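Local atomic coordinates of alanine racemase (Oenococcus oeni PSU-1, PDB entry 3HUR), a protein that belongs to the alanine racemase family, with an N-terminal TIM-barrel-type domain and a distinct C-terminal domain. Residues P83-G88 against L159-T164; I103-P108 against G121-S126. All blocks are in the same frame, centred on the assembly; numbering follows the deposited sequence.

Contact 1 of 2, residues P83-G88 against L159-T164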
loop_
_atom_site.group_PDB
_atom_site.type_symbol
_atom_site.label_atom_id
_atom_site.label_comp_id
_atom_site.label_asym_id
_atom_site.label_seq_id
_atom_site.Cartn_x
_atom_site.Cartn_y
_atom_site.Cartn_z
ATOM N N PRO A 83 12.160 -11.182 -39.080
ATOM C CA PRO A 83 13.270 -11.645 -38.219
ATOM C C PRO A 83 13.124 -11.101 -36.784
ATOM O O PRO A 83 12.615 -10.012 -36.574
ATOM C CB PRO A 83 14.528 -11.100 -38.895
ATOM C CG PRO A 83 14.028 -10.096 -39.968
ATOM C CD PRO A 83 12.573 -10.312 -40.199
ATOM N N ILE A 84 13.603 -11.878 -35.820
ATOM C CA ILE A 84 13.472 -11.578 -34.418
ATOM C C ILE A 84 14.806 -11.708 -33.780
ATOM O O ILE A 84 15.567 -12.617 -34.083
ATOM C CB ILE A 84 12.525 -12.574 -33.696
ATOM C CG1 ILE A 84 11.081 -12.339 -34.133
ATOM C CG2 ILE A 84 12.629 -12.395 -32.195
ATOM C CD1 ILE A 84 10.263 -13.567 -34.247
ATOM N N TRP A 85 15.064 -10.813 -32.848
ATOM C CA TRP A 85 16.369 -10.694 -32.252
ATOM C C TRP A 85 16.131 -10.710 -30.768
ATOM O O TRP A 85 15.413 -9.880 -30.242
ATOM C CB TRP A 85 16.962 -9.363 -32.739
ATOM C CG TRP A 85 18.223 -8.871 -32.127
ATOM C CD1 TRP A 85 19.023 -9.494 -31.202
ATOM C CD2 TRP A 85 18.871 -7.638 -32.454
ATOM N NE1 TRP A 85 20.101 -8.685 -30.907
ATOM C CE2 TRP A 85 20.024 -7.551 -31.681
ATOM C CE3 TRP A 85 18.552 -6.582 -33.310
ATOM C CZ2 TRP A 85 20.866 -6.461 -31.737
ATOM C CZ3 TRP A 85 19.389 -5.501 -33.362
ATOM C CH2 TRP A 85 20.536 -5.449 -32.584
ATOM N N VAL A 86 16.720 -11.683 -30.104
ATOM C CA VAL A 86 16.589 -11.848 -28.680
ATOM C C VAL A 86 17.815 -11.262 -27.995
ATOM O O VAL A 86 18.931 -11.524 -28.402
ATOM C CB VAL A 86 16.402 -13.342 -28.360
ATOM C CG1 VAL A 86 16.292 -13.582 -26.818
ATOM C CG2 VAL A 86 15.168 -13.824 -29.086
ATOM N N LEU A 87 17.616 -10.490 -26.929
ATOM C CA LEU A 87 18.649 -9.547 -26.517
ATOM C C LEU A 87 19.775 -10.061 -25.635
ATOM O O LEU A 87 20.934 -9.521 -25.741
ATOM C CB LEU A 87 18.055 -8.279 -25.907
ATOM C CG LEU A 87 17.648 -7.245 -26.951
ATOM C CD1 LEU A 87 17.162 -5.977 -26.263
ATOM C CD2 LEU A 87 18.813 -6.925 -27.874
ATOM N N GLY A 88 19.500 -11.047 -24.785
ATOM C CA GLY A 88 20.512 -11.460 -23.812
ATOM C C GLY A 88 20.731 -12.947 -23.836
ATOM O O GLY A 88 21.093 -13.548 -22.823
ATOM N N LEU A 159 26.103 -11.048 -40.334
ATOM C CA LEU A 159 26.092 -9.888 -39.485
ATOM C C LEU A 159 24.823 -9.082 -39.752
ATOM O O LEU A 159 24.618 -8.566 -40.834
ATOM C CB LEU A 159 27.314 -9.056 -39.775
ATOM C CG LEU A 159 27.589 -7.898 -38.845
ATOM C CD1 LEU A 159 27.633 -8.341 -37.405
ATOM C CD2 LEU A 159 28.922 -7.256 -39.275
ATOM N N PHE A 160 23.968 -9.004 -38.734
ATOM C CA PHE A 160 22.668 -8.406 -38.854
ATOM C C PHE A 160 22.758 -6.955 -38.516
ATOM O O PHE A 160 22.045 -6.144 -39.087
ATOM C CB PHE A 160 21.682 -9.102 -37.884
ATOM C CG PHE A 160 20.297 -8.571 -37.967
ATOM C CD1 PHE A 160 19.851 -7.607 -37.078
ATOM C CD2 PHE A 160 19.446 -8.990 -38.967
ATOM C CE1 PHE A 160 18.571 -7.089 -37.181
ATOM C CE2 PHE A 160 18.154 -8.478 -39.075
ATOM C CZ PHE A 160 17.719 -7.531 -38.172
ATOM N N SER A 161 23.607 -6.622 -37.552
ATOM C CA SER A 161 23.730 -5.239 -37.076
ATOM C C SER A 161 25.036 -5.066 -36.348
ATOM O O SER A 161 25.535 -6.017 -35.735
ATOM C CB SER A 161 22.582 -4.859 -36.099
ATOM O OG SER A 161 22.133 -3.508 -36.271
ATOM N N VAL A 162 25.566 -3.847 -36.398
ATOM C CA VAL A 162 26.603 -3.410 -35.499
ATOM C C VAL A 162 25.971 -2.242 -34.808
ATOM O O VAL A 162 25.529 -1.291 -35.481
ATOM C CB VAL A 162 27.876 -2.924 -36.228
ATOM C CG1 VAL A 162 28.900 -2.424 -35.205
ATOM C CG2 VAL A 162 28.439 -4.027 -37.093
ATOM N N TYR A 163 25.912 -2.298 -33.476
ATOM C CA TYR A 163 24.967 -1.452 -32.762
ATOM C C TYR A 163 25.436 -1.002 -31.389
ATOM O O TYR A 163 26.295 -1.624 -30.775
ATOM C CB TYR A 163 23.614 -2.187 -32.625
ATOM C CG TYR A 163 23.586 -3.205 -31.523
ATOM C CD1 TYR A 163 24.184 -4.425 -31.689
ATOM C CD2 TYR A 163 23.015 -2.916 -30.291
ATOM C CE1 TYR A 163 24.232 -5.348 -30.674
ATOM C CE2 TYR A 163 23.023 -3.855 -29.263
ATOM C CZ TYR A 163 23.626 -5.082 -29.471
ATOM O OH TYR A 163 23.669 -6.039 -28.468
ATOM N N THR A 164 24.825 0.095 -30.929
ATOM C CA THR A 164 25.019 0.624 -29.578
ATOM C C THR A 164 23.775 1.415 -29.190
ATOM O O THR A 164 22.874 1.605 -29.998
ATOM C CB THR A 164 26.214 1.623 -29.560
ATOM O OG1 THR A 164 26.678 1.846 -28.224
ATOM C CG2 THR A 164 25.816 2.975 -30.186
#
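W85 and Y163, which touch through their rings, also converge on one polar atom, OG1 of T106 on a strand lying between theirs: Y163 OH is hydrogen-bonded to it, and W85 NE1 bonds to it weakly. This shared partner ties down the phenol end of Y163 and, more weakly, would help orient the indole. The indole presents its edge to the face of the tyrosine, with the six-membered ring centroids 5.0 Å apart and the planes at 87°, a T-shaped (edge-to-face) pair. W85 CZ2 lies above the tyrosine ring, offset toward the rim, and comes 3.7 Å from Y163 CE1, while the neighbouring W85 CH2 sits 3.9 Å from Y163 CG. CG of W85 is anti to the backbone N (chi1 171°), on a CB that already points toward 159-163. F160 supplies a second aromatic neighbour. Its edge turns toward the face of the indole six-membered ring in an offset edge-to-face pair with centroids 5.8 Å apart, and the closest atoms are F160 CE1 and W85 CE3, 3.9 Å apart. F160 also meets Y36 by its ring, and P83 CB lies 4.5 Å from F160 CE2 as a looser apolar contact. From the same strand as F160 and Y163, S161 CB packs on W85 CH2 at 4.1 Å, while S161 OG is hydrogen-bonded to L200 O. L87 CD2 rests over one indole face. Strands 84-86 and 159-163 are not sheet neighbours; their axes pass 10.4 Å apart, and the aromatic cluster spans the gap, as side chains do in the interior of a TIM barrel.

Contact 2 of 2, residues I103-P108 against G121-S126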
loop_
_atom_site.group_PDB
_atom_site.type_symbol
_atom_site.label_atom_id
_atom_site.label_comp_id
_atom_site.label_asym_id
_atom_site.label_seq_id
_atom_site.Cartn_x
_atom_site.Cartn_y
_atom_site.Cartn_z
ATOM N N ILE A 103 16.386 -16.458 -35.590
ATOM C CA ILE A 103 16.512 -15.527 -34.505
ATOM C C ILE A 103 17.904 -14.949 -34.490
ATOM O O ILE A 103 18.890 -15.698 -34.468
ATOM C CB ILE A 103 16.265 -16.220 -33.136
ATOM C CG1 ILE A 103 14.827 -16.756 -33.074
ATOM C CG2 ILE A 103 16.574 -15.265 -31.980
ATOM C CD1 ILE A 103 14.492 -17.410 -31.760
ATOM N N VAL A 104 17.977 -13.621 -34.491
ATOM C CA VAL A 104 19.236 -12.934 -34.382
ATOM C C VAL A 104 19.683 -12.946 -32.945
ATOM O O VAL A 104 18.887 -12.727 -32.068
ATOM C CB VAL A 104 19.100 -11.462 -34.806
ATOM C CG1 VAL A 104 20.422 -10.707 -34.573
ATOM C CG2 VAL A 104 18.636 -11.355 -36.238
ATOM N N ILE A 105 20.969 -13.146 -32.694
ATOM C CA ILE A 105 21.517 -13.063 -31.339
ATOM C C ILE A 105 22.676 -12.054 -31.275
ATOM O O ILE A 105 23.233 -11.667 -32.300
ATOM C CB ILE A 105 21.940 -14.436 -30.788
ATOM C CG1 ILE A 105 23.176 -14.997 -31.499
ATOM C CG2 ILE A 105 20.765 -15.452 -30.878
ATOM C CD1 ILE A 105 23.642 -16.298 -30.885
ATOM N N THR A 106 22.973 -11.591 -30.059
ATOM C CA THR A 106 24.022 -10.630 -29.804
ATOM C C THR A 106 25.350 -11.368 -29.591
ATOM O O THR A 106 25.385 -12.439 -28.997
ATOM C CB THR A 106 23.709 -9.731 -28.582
ATOM O OG1 THR A 106 22.960 -8.581 -28.986
ATOM C CG2 THR A 106 24.959 -9.238 -27.947
ATOM N N ILE A 107 26.428 -10.800 -30.130
ATOM C CA ILE A 107 27.740 -11.306 -29.861
ATOM C C ILE A 107 28.215 -10.571 -28.624
ATOM O O ILE A 107 28.316 -9.341 -28.629
ATOM C CB ILE A 107 28.739 -11.043 -30.989
ATOM C CG1 ILE A 107 28.238 -11.626 -32.306
ATOM C CG2 ILE A 107 30.058 -11.680 -30.604
ATOM C CD1 ILE A 107 29.212 -11.491 -33.467
ATOM N N PRO A 108 28.511 -11.315 -27.563
ATOM C CA PRO A 108 28.766 -10.670 -26.301
ATOM C C PRO A 108 30.218 -10.337 -26.033
ATOM O O PRO A 108 30.488 -9.460 -25.203
ATOM C CB PRO A 108 28.293 -11.728 -25.299
ATOM C CG PRO A 108 28.657 -12.978 -25.941
ATOM C CD PRO A 108 28.333 -12.762 -27.392
ATOM N N GLY A 121 23.785 -24.282 -41.152
ATOM C CA GLY A 121 22.883 -23.196 -41.502
ATOM C C GLY A 121 23.489 -21.836 -41.254
ATOM O O GLY A 121 24.678 -21.713 -40.953
ATOM N N THR A 122 22.672 -20.798 -41.371
ATOM C CA THR A 122 23.159 -19.447 -41.169
ATOM C C THR A 122 22.691 -18.926 -39.776
ATOM O O THR A 122 21.502 -18.946 -39.463
ATOM C CB THR A 122 22.783 -18.501 -42.350
ATOM O OG1 THR A 122 22.002 -17.403 -41.877
ATOM C CG2 THR A 122 22.023 -19.234 -43.489
ATOM N N LEU A 123 23.666 -18.542 -38.946
ATOM C CA LEU A 123 23.459 -17.886 -37.660
ATOM C C LEU A 123 23.584 -16.395 -37.856
ATOM O O LEU A 123 24.644 -15.913 -38.290
ATOM C CB LEU A 123 24.509 -18.334 -36.638
ATOM C CG LEU A 123 24.387 -17.740 -35.224
ATOM C CD1 LEU A 123 23.080 -18.191 -34.533
ATOM C CD2 LEU A 123 25.590 -18.094 -34.355
ATOM N N LYS A 124 22.515 -15.664 -37.528
ATOM C CA LYS A 124 22.509 -14.204 -37.664
ATOM C C LYS A 124 22.898 -13.587 -36.314
ATOM O O LYS A 124 22.311 -13.937 -35.280
ATOM C CB LYS A 124 21.141 -13.705 -38.064
ATOM C CG LYS A 124 20.556 -14.424 -39.253
ATOM C CD LYS A 124 19.252 -13.787 -39.673
ATOM C CE LYS A 124 18.822 -14.204 -41.030
ATOM N NZ LYS A 124 17.954 -13.111 -41.543
ATOM N N VAL A 125 23.881 -12.679 -36.351
ATOM C CA VAL A 125 24.557 -12.198 -35.171
ATOM C C VAL A 125 24.620 -10.697 -35.211
ATOM O O VAL A 125 24.570 -10.123 -36.284
ATOM C CB VAL A 125 25.986 -12.773 -35.052
ATOM C CG1 VAL A 125 25.940 -14.301 -34.865
ATOM C CG2 VAL A 125 26.840 -12.372 -36.252
ATOM N N SER A 126 24.699 -10.072 -34.046
ATOM C CA SER A 126 24.786 -8.637 -33.928
ATOM C C SER A 126 25.957 -8.312 -33.062
ATOM O O SER A 126 26.176 -8.929 -32.043
ATOM C CB SER A 126 23.553 -8.026 -33.250
ATOM O OG SER A 126 22.496 -7.898 -34.166
HETATM O O HOH W 1 20.061 -17.019 -36.569
#
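The flat groups joining I105 and I107 to K124 and S126 are peptide units, linked through N-H and C=O, while side chains occupy the two faces of the sheet: I105 and V125 on one, T106 and S126 on the other. I105 N donates to K124 O at 3.0 Å, tilted 22° from the carbonyl plane, and V104 CA approaches the same oxygen in a CA-H...O contact. I105 O in turn accepts S126 N at 2.8 Å, nearly along the C=O axis though bent at the hydrogen (131°), with V125 CA close by as a second C-H donor. The straightest of the three bonds runs from I107 N to S126 O. This ladder pairs the parallel strands 103-107 and 123-128 of a beta-alpha-beta unit, connected through helix 110-114, within the TIM-barrel-type sheet. On the I105 face, I107 CG1 lies 3.7 Å from V125 CB, and the isoleucine side chain passes obliquely across the valine. I105 CG1 stands between the backbone N and the carbonyl carbon (chi1 70°). Beyond it, with chi2 extended, CD1 meets L123 CD1 at 4.1 Å, the two side chains at about a right angle; F98 of helix 95-100 packs on both residues. V104 brings CG1 to 3.5 Å from S126 OG and lays CG2 against K124 CB at 3.9 Å. Toward the start of the strands one water donates to I103 O and accepts from K124 N, bridging the two backbones ahead of the first direct bond, I105 N to K124 O.

Overall arrangement
The centres of contacts 1 and 2 lie about 7 Å apart, and all four strands belong to one parallel sheet, in the order 84-86, 103-107, 123-128, 157-163. Contact 2 joins the inner two directly by backbone bonds, whereas contact 1 reaches from one outer strand of the four to the other through side chains. Strand 84-86 adjoins 103-107 through a probable hydrogen bond from V104 N to I84 O, 2.6 Å long. The tryptophan of contact 1 packs against contact 2, with W85 CZ2 3.3 Å from S126 OG and W85 CD1 3.4 Å from V104 O. S126 also touches S161 and Y163, so W85 and Y163 lie against the T106-S126 face of the paired strands, and F160 touches V104.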